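Local structure of inositol-3-phosphate synthase (Caenorhabditis elegans, 1VKO) at residues S157-S162 and R228-K233; V287-I290 and H295-N298. The protein binds nicotinamide-adenine-dinucleotide in a Rossmann-type domain, as a member of the myo-inositol-1-phosphate synthase family with four chains in the assembly. All coordinates share one frame; numbering follows the deposited sequence.

Contact 1 of 2, residues S157-S162 and R228-K233. With NAD (nicotinamide-adenine-dinucleotide), chain G.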
loop_
_atom_site.group_PDB
_atom_site.type_symbol
_atom_site.label_atom_id
_atom_site.label_comp_id
_atom_site.label_asym_id
_atom_site.label_seq_id
_atom_site.Cartn_x
_atom_site.Cartn_y
_atom_site.Cartn_z
ATOM N N SER A 157 -9.858 -6.742 39.570
ATOM C CA SER A 157 -11.295 -6.595 39.506
ATOM C C SER A 157 -11.626 -5.293 38.719
ATOM O O SER A 157 -10.763 -4.748 38.006
ATOM C CB SER A 157 -11.849 -6.504 40.918
ATOM O OG SER A 157 -13.264 -6.488 40.881
ATOM N N GLY A 158 -12.861 -4.823 38.851
ATOM C CA GLY A 158 -13.265 -3.557 38.343
ATOM C C GLY A 158 -14.742 -3.462 38.055
ATOM O O GLY A 158 -15.536 -4.243 38.579
ATOM N N TRP A 159 -15.102 -2.493 37.204
ATOM C CA TRP A 159 -16.503 -2.146 37.001
ATOM C C TRP A 159 -16.941 -2.128 35.548
ATOM O O TRP A 159 -16.155 -1.837 34.654
ATOM C CB TRP A 159 -16.771 -0.777 37.551
ATOM C CG TRP A 159 -16.385 -0.548 38.978
ATOM C CD1 TRP A 159 -17.196 -0.644 40.080
ATOM C CD2 TRP A 159 -15.110 -0.109 39.450
ATOM N NE1 TRP A 159 -16.482 -0.321 41.208
ATOM C CE2 TRP A 159 -15.201 0.007 40.854
ATOM C CE3 TRP A 159 -13.880 0.166 38.832
ATOM C CZ2 TRP A 159 -14.116 0.418 41.646
ATOM C CZ3 TRP A 159 -12.826 0.603 39.601
ATOM C CH2 TRP A 159 -12.944 0.712 41.004
ATOM N N ASP A 160 -18.213 -2.395 35.315
ATOM C CA ASP A 160 -18.730 -2.241 33.986
ATOM C C ASP A 160 -20.205 -1.968 33.994
ATOM O O ASP A 160 -20.925 -2.630 34.719
ATOM C CB ASP A 160 -18.443 -3.465 33.138
ATOM C CG ASP A 160 -18.263 -3.113 31.651
ATOM O OD1 ASP A 160 -19.171 -2.530 31.057
ATOM O OD2 ASP A 160 -17.232 -3.361 31.009
ATOM N N ILE A 161 -20.644 -0.995 33.184
ATOM C CA ILE A 161 -22.073 -0.725 33.001
ATOM C C ILE A 161 -22.817 -1.938 32.396
ATOM O O ILE A 161 -24.044 -2.008 32.454
ATOM C CB ILE A 161 -22.307 0.541 32.161
ATOM C CG1 ILE A 161 -21.762 0.361 30.729
ATOM C CG2 ILE A 161 -21.689 1.776 32.866
ATOM C CD1 ILE A 161 -22.131 1.510 29.705
ATOM N N SER A 162 -22.076 -2.893 31.834
ATOM C CA SER A 162 -22.665 -4.143 31.317
ATOM C C SER A 162 -22.406 -5.295 32.275
ATOM O O SER A 162 -21.261 -5.512 32.686
ATOM C CB SER A 162 -22.062 -4.519 29.974
ATOM O OG SER A 162 -22.634 -5.758 29.568
ATOM N N ARG A 228 -15.599 4.578 46.441
ATOM C CA ARG A 228 -14.646 4.543 47.549
ATOM C C ARG A 228 -14.844 3.194 48.261
ATOM O O ARG A 228 -13.892 2.463 48.493
ATOM C CB ARG A 228 -14.876 5.705 48.516
ATOM C CG ARG A 228 -14.482 7.043 47.936
ATOM C CD ARG A 228 -14.376 8.156 48.939
ATOM N NE ARG A 228 -13.265 7.920 49.852
ATOM C CZ ARG A 228 -12.973 8.690 50.893
ATOM N NH1 ARG A 228 -13.704 9.764 51.173
ATOM N NH2 ARG A 228 -11.928 8.390 51.645
ATOM N N ALA A 229 -16.102 2.865 48.538
ATOM C CA ALA A 229 -16.465 1.647 49.276
ATOM C C ALA A 229 -15.944 0.431 48.549
ATOM O O ALA A 229 -15.433 -0.505 49.174
ATOM C CB ALA A 229 -17.999 1.581 49.440
ATOM N N ASP A 230 -16.005 0.490 47.210
ATOM C CA ASP A 230 -15.585 -0.607 46.319
ATOM C C ASP A 230 -14.101 -0.849 46.391
ATOM O O ASP A 230 -13.637 -1.990 46.373
ATOM C CB ASP A 230 -16.024 -0.357 44.873
ATOM C CG ASP A 230 -17.512 -0.650 44.633
ATOM O OD1 ASP A 230 -18.153 -1.420 45.413
ATOM O OD2 ASP A 230 -18.126 -0.184 43.651
ATOM N N ILE A 231 -13.352 0.233 46.522
ATOM C CA ILE A 231 -11.892 0.165 46.542
ATOM C C ILE A 231 -11.363 -0.388 47.853
ATOM O O ILE A 231 -10.504 -1.269 47.840
ATOM C CB ILE A 231 -11.303 1.566 46.272
ATOM C CG1 ILE A 231 -11.579 1.968 44.815
ATOM C CG2 ILE A 231 -9.804 1.597 46.608
ATOM C CD1 ILE A 231 -11.314 3.398 44.530
ATOM N N ARG A 232 -11.880 0.129 48.975
ATOM C CA ARG A 232 -11.422 -0.286 50.297
ATOM C C ARG A 232 -11.620 -1.769 50.508
ATOM O O ARG A 232 -10.764 -2.424 51.083
ATOM C CB ARG A 232 -12.181 0.426 51.404
ATOM C CG ARG A 232 -11.975 1.893 51.495
ATOM C CD ARG A 232 -12.516 2.456 52.792
ATOM N NE ARG A 232 -13.368 3.635 52.579
ATOM C CZ ARG A 232 -14.694 3.622 52.507
ATOM N NH1 ARG A 232 -15.384 2.491 52.630
ATOM N NH2 ARG A 232 -15.336 4.758 52.323
ATOM N N LYS A 233 -12.757 -2.284 50.055
ATOM C CA LYS A 233 -13.091 -3.692 50.253
ATOM C C LYS A 233 -12.201 -4.584 49.399
ATOM O O LYS A 233 -11.837 -5.674 49.806
ATOM C CB LYS A 233 -14.572 -3.932 49.951
ATOM C CG LYS A 233 -14.955 -5.394 49.746
ATOM C CD LYS A 233 -16.438 -5.518 49.468
ATOM C CE LYS A 233 -16.734 -6.772 48.677
ATOM N NZ LYS A 233 -18.168 -6.773 48.299
HETATM P PA NAD G . -14.826 -1.581 24.595
HETATM O O1A NAD G . -16.122 -1.054 24.204
HETATM O O2A NAD G . -14.732 -2.981 24.147
HETATM O O5B NAD G . -14.695 -1.395 26.165
HETATM C C5B NAD G . -15.457 -0.432 26.828
HETATM C C4B NAD G . -16.140 -1.118 27.997
HETATM O O4B NAD G . -16.343 -0.163 29.014
HETATM C C3B NAD G . -17.494 -1.658 27.634
HETATM O O3B NAD G . -17.607 -2.853 28.391
HETATM C C2B NAD G . -18.492 -0.700 28.219
HETATM O O2B NAD G . -19.496 -1.530 28.799
HETATM C C1B NAD G . -17.695 -0.066 29.355
HETATM N N9A NAD G . -18.066 1.282 29.858
HETATM C C8A NAD G . -18.516 2.379 29.189
HETATM N N7A NAD G . -18.737 3.363 30.089
HETATM C C5A NAD G . -18.447 2.940 31.333
HETATM C C6A NAD G . -18.529 3.521 32.611
HETATM N N6A NAD G . -19.012 4.754 32.836
HETATM N N1A NAD G . -18.169 2.768 33.699
HETATM C C2A NAD G . -17.770 1.472 33.550
HETATM N N3A NAD G . -17.740 0.918 32.310
HETATM C C4A NAD G . -18.056 1.622 31.202
HETATM O O3 NAD G . -13.605 -0.683 24.020
HETATM P PN NAD G . -12.101 -1.173 24.199
HETATM O O1N NAD G . -12.072 -2.072 25.384
HETATM O O2N NAD G . -11.648 -1.684 22.902
HETATM O O5D NAD G . -11.263 0.130 24.678
HETATM C C5D NAD G . -11.742 0.963 25.719
HETATM C C4D NAD G . -11.160 2.389 25.708
HETATM O O4D NAD G . -9.764 2.350 25.542
HETATM C C3D NAD G . -11.707 3.283 24.589
HETATM O O3D NAD G . -11.915 4.568 25.105
HETATM C C2D NAD G . -10.534 3.424 23.652
HETATM O O2D NAD G . -10.465 4.652 22.944
HETATM C C1D NAD G . -9.383 3.345 24.618
HETATM N N1N NAD G . -8.209 3.054 23.802
HETATM C C2N NAD G . -8.141 1.891 23.100
HETATM C C3N NAD G . -7.035 1.654 22.315
HETATM C C7N NAD G . -6.834 0.249 21.890
HETATM O O7N NAD G . -7.869 -0.647 22.252
HETATM N N7N NAD G . -5.720 -0.102 21.234
HETATM C C4N NAD G . -5.978 2.581 22.246
HETATM C C5N NAD G . -6.076 3.761 22.951
HETATM C C6N NAD G . -7.216 3.999 23.733
#

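Contact 2 of 2, residues V287-I290 and H295-N298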
loop_
_atom_site.group_PDB
_atom_site.type_symbol
_atom_site.label_atom_id
_atom_site.label_comp_id
_atom_site.label_asym_id
_atom_site.label_seq_id
_atom_site.Cartn_x
_atom_site.Cartn_y
_atom_site.Cartn_z
ATOM N N VAL A 287 -11.300 10.698 41.573
ATOM C CA VAL A 287 -11.473 11.134 42.982
ATOM C C VAL A 287 -11.595 9.968 43.983
ATOM O O VAL A 287 -10.909 9.939 44.997
ATOM C CB VAL A 287 -12.611 12.174 43.092
ATOM C CG1 VAL A 287 -12.889 12.561 44.539
ATOM C CG2 VAL A 287 -12.227 13.431 42.325
ATOM N N ALA A 288 -12.420 8.973 43.685
ATOM C CA ALA A 288 -12.542 7.829 44.587
ATOM C C ALA A 288 -11.204 7.105 44.813
ATOM O O ALA A 288 -10.979 6.505 45.871
ATOM C CB ALA A 288 -13.556 6.884 44.069
ATOM N N SER A 289 -10.335 7.173 43.801
ATOM C CA SER A 289 -9.058 6.462 43.765
ATOM C C SER A 289 -8.101 7.191 44.672
ATOM O O SER A 289 -7.521 6.589 45.587
ATOM C CB SER A 289 -8.486 6.407 42.334
ATOM O OG SER A 289 -9.436 5.859 41.443
ATOM N N ILE A 290 -7.964 8.488 44.419
ATOM C CA ILE A 290 -7.039 9.314 45.159
ATOM C C ILE A 290 -7.410 9.320 46.623
ATOM O O ILE A 290 -6.565 9.028 47.461
ATOM C CB ILE A 290 -7.001 10.752 44.607
ATOM C CG1 ILE A 290 -6.424 10.755 43.200
ATOM C CG2 ILE A 290 -6.182 11.632 45.528
ATOM C CD1 ILE A 290 -6.854 11.979 42.381
ATOM N N HIS A 295 -3.708 4.693 42.985
ATOM C CA HIS A 295 -3.207 5.537 41.912
ATOM C C HIS A 295 -4.190 5.411 40.758
ATOM O O HIS A 295 -4.955 4.440 40.668
ATOM C CB HIS A 295 -1.802 5.100 41.458
ATOM C CG HIS A 295 -0.852 4.845 42.589
ATOM N ND1 HIS A 295 -0.270 5.859 43.314
ATOM C CD2 HIS A 295 -0.377 3.694 43.112
ATOM C CE1 HIS A 295 0.498 5.346 44.254
ATOM N NE2 HIS A 295 0.465 4.033 44.144
ATOM N N TYR A 296 -4.164 6.388 39.875
ATOM C CA TYR A 296 -5.141 6.432 38.824
ATOM C C TYR A 296 -4.515 6.686 37.449
ATOM O O TYR A 296 -3.810 7.720 37.243
ATOM C CB TYR A 296 -6.226 7.471 39.151
ATOM C CG TYR A 296 -7.370 7.416 38.162
ATOM C CD1 TYR A 296 -8.404 6.487 38.291
ATOM C CD2 TYR A 296 -7.391 8.257 37.083
ATOM C CE1 TYR A 296 -9.441 6.440 37.351
ATOM C CE2 TYR A 296 -8.383 8.193 36.140
ATOM C CZ TYR A 296 -9.417 7.332 36.274
ATOM O OH TYR A 296 -10.425 7.338 35.290
ATOM N N ILE A 297 -4.773 5.735 36.534
ATOM C CA ILE A 297 -4.370 5.821 35.103
ATOM C C ILE A 297 -5.536 5.977 34.132
ATOM O O ILE A 297 -6.509 5.197 34.176
ATOM C CB ILE A 297 -3.533 4.568 34.652
ATOM C CG1 ILE A 297 -2.461 4.172 35.687
ATOM C CG2 ILE A 297 -2.944 4.766 33.212
ATOM C CD1 ILE A 297 -1.464 5.241 36.005
ATOM N N ASN A 298 -5.420 6.976 33.253
ATOM C CA ASN A 298 -6.403 7.275 32.217
ATOM C C ASN A 298 -5.919 6.789 30.838
ATOM O O ASN A 298 -5.023 7.415 30.245
ATOM C CB ASN A 298 -6.651 8.792 32.144
ATOM C CG ASN A 298 -7.592 9.196 30.963
ATOM O OD1 ASN A 298 -8.449 8.424 30.540
ATOM N ND2 ASN A 298 -7.425 10.416 30.453
#

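Contact 1 of 2, residues S157-S162 and R228-K233
Trp159 ends strand 154-159 in an extended backbone, facing Asp230 and Ile231 on one turn of helix 220-238. Trp159 points its CB at the helix, and with CG anti to the carbonyl carbon (chi1 -54°) the indole presents its NE1 edge to Asp230. NE1 donates to Asp230 OD2 over 2.9 Å, with an N-H...O angle of 160° and the oxygen close to the ring plane. The carboxylate is tilted, and the donor meets OD2 from above its plane, 40° out of it. Asp230 CB sits in plane at the same ring edge, 3.8 Å from Trp159 CZ2, while Trp159 CH2 brushes Ile231 CG1 at 4.2 Å; helix and indole thus meet along a single edge. The ring also makes an edge-to-face pair with Phe285.

Beyond the strand the chain turns to the cofactor. Asp160 OD2 accepts from O3B of NAD at 2.7 Å and from the backbone N of Gly85, while OD1 lies beside O2B. OD1 also takes Ser162 N at 3.0 Å, an Asx turn that steadies the carboxylate. Ile161 lies over one face of the adenine, its CG2 3.6 Å from NAD C6A. An acidic residue just past the second strand, gripping the adenosine ribose hydroxyls, is the classic cofactor-binding signature of the Rossmann fold.

Contact 2 of 2, residues V287-I290 and H295-N298
Ser289 of helix 281-291 rests on Tyr296 of strand 295-298, where the helix of a beta-alpha-beta crossover returns to the parallel sheet of the Rossmann fold. The incoming strand takes its place between strands 242-247 and 320-321, and the helix packs on one side of the sheet.

The close part of the contact is small. Backbones approach most nearly at Ser289 and His295, whose CA atoms are 6.2 Å apart. Ser289 points at the strand, and its OG stands 3.4 Å from Tyr296 CD1, oblique to the ring. No hydrogen bond spans the two segments: OG bonds instead to the carbonyl O of Phe285, one turn back, a position it reaches with OG anti to its own carbonyl carbon (chi1 -54°). The buried hydroxyl is thereby satisfied within its helix. With CG anti to the backbone N (chi1 -172°), Tyr296 has its CD1 beside Ser289 OG, and its side chain also touches Val245 and Trp247 of the adjoining strand.

Away from this point the segments part company, though the looser side is closed by protein and not by solvent. Val287 turns its back on the strand and meets Leu309 and Leu312 of helix 307-316; Ala288 leans on Leu224 and Ile227 of helix 220-238. His295 likewise points away from the helix, and its ND1 is hydrogen-bonded to Phe319 N. Behind the hydroxyl, Ser289 CB adds a looser apolar touch, 4.0 Å from both CB and CD1 of Tyr296.

Overall arrangement
Following the chain from the N terminus, strand 77-82 is the first of the parallel sheet, and strand 154-159, at the sheet's edge, is the second. Contact 1 closes the 65-residue excursion that follows, bringing helix 220-238 back against that edge strand before the chain enters strand 242-247. Contact 2 comes later and closes the short three-residue connection, 292-294, between helix 281-291 and strand 295-298. The two are in series, neither nested nor crossing, with centres about 12 Å apart. Their helices lie side by side on the same parallel sheet: Ile231 CD1 packs 3.4 Å from Ala288 O, and Arg228 and Arg232 both form salt bridges with Glu292, just past helix 281-291.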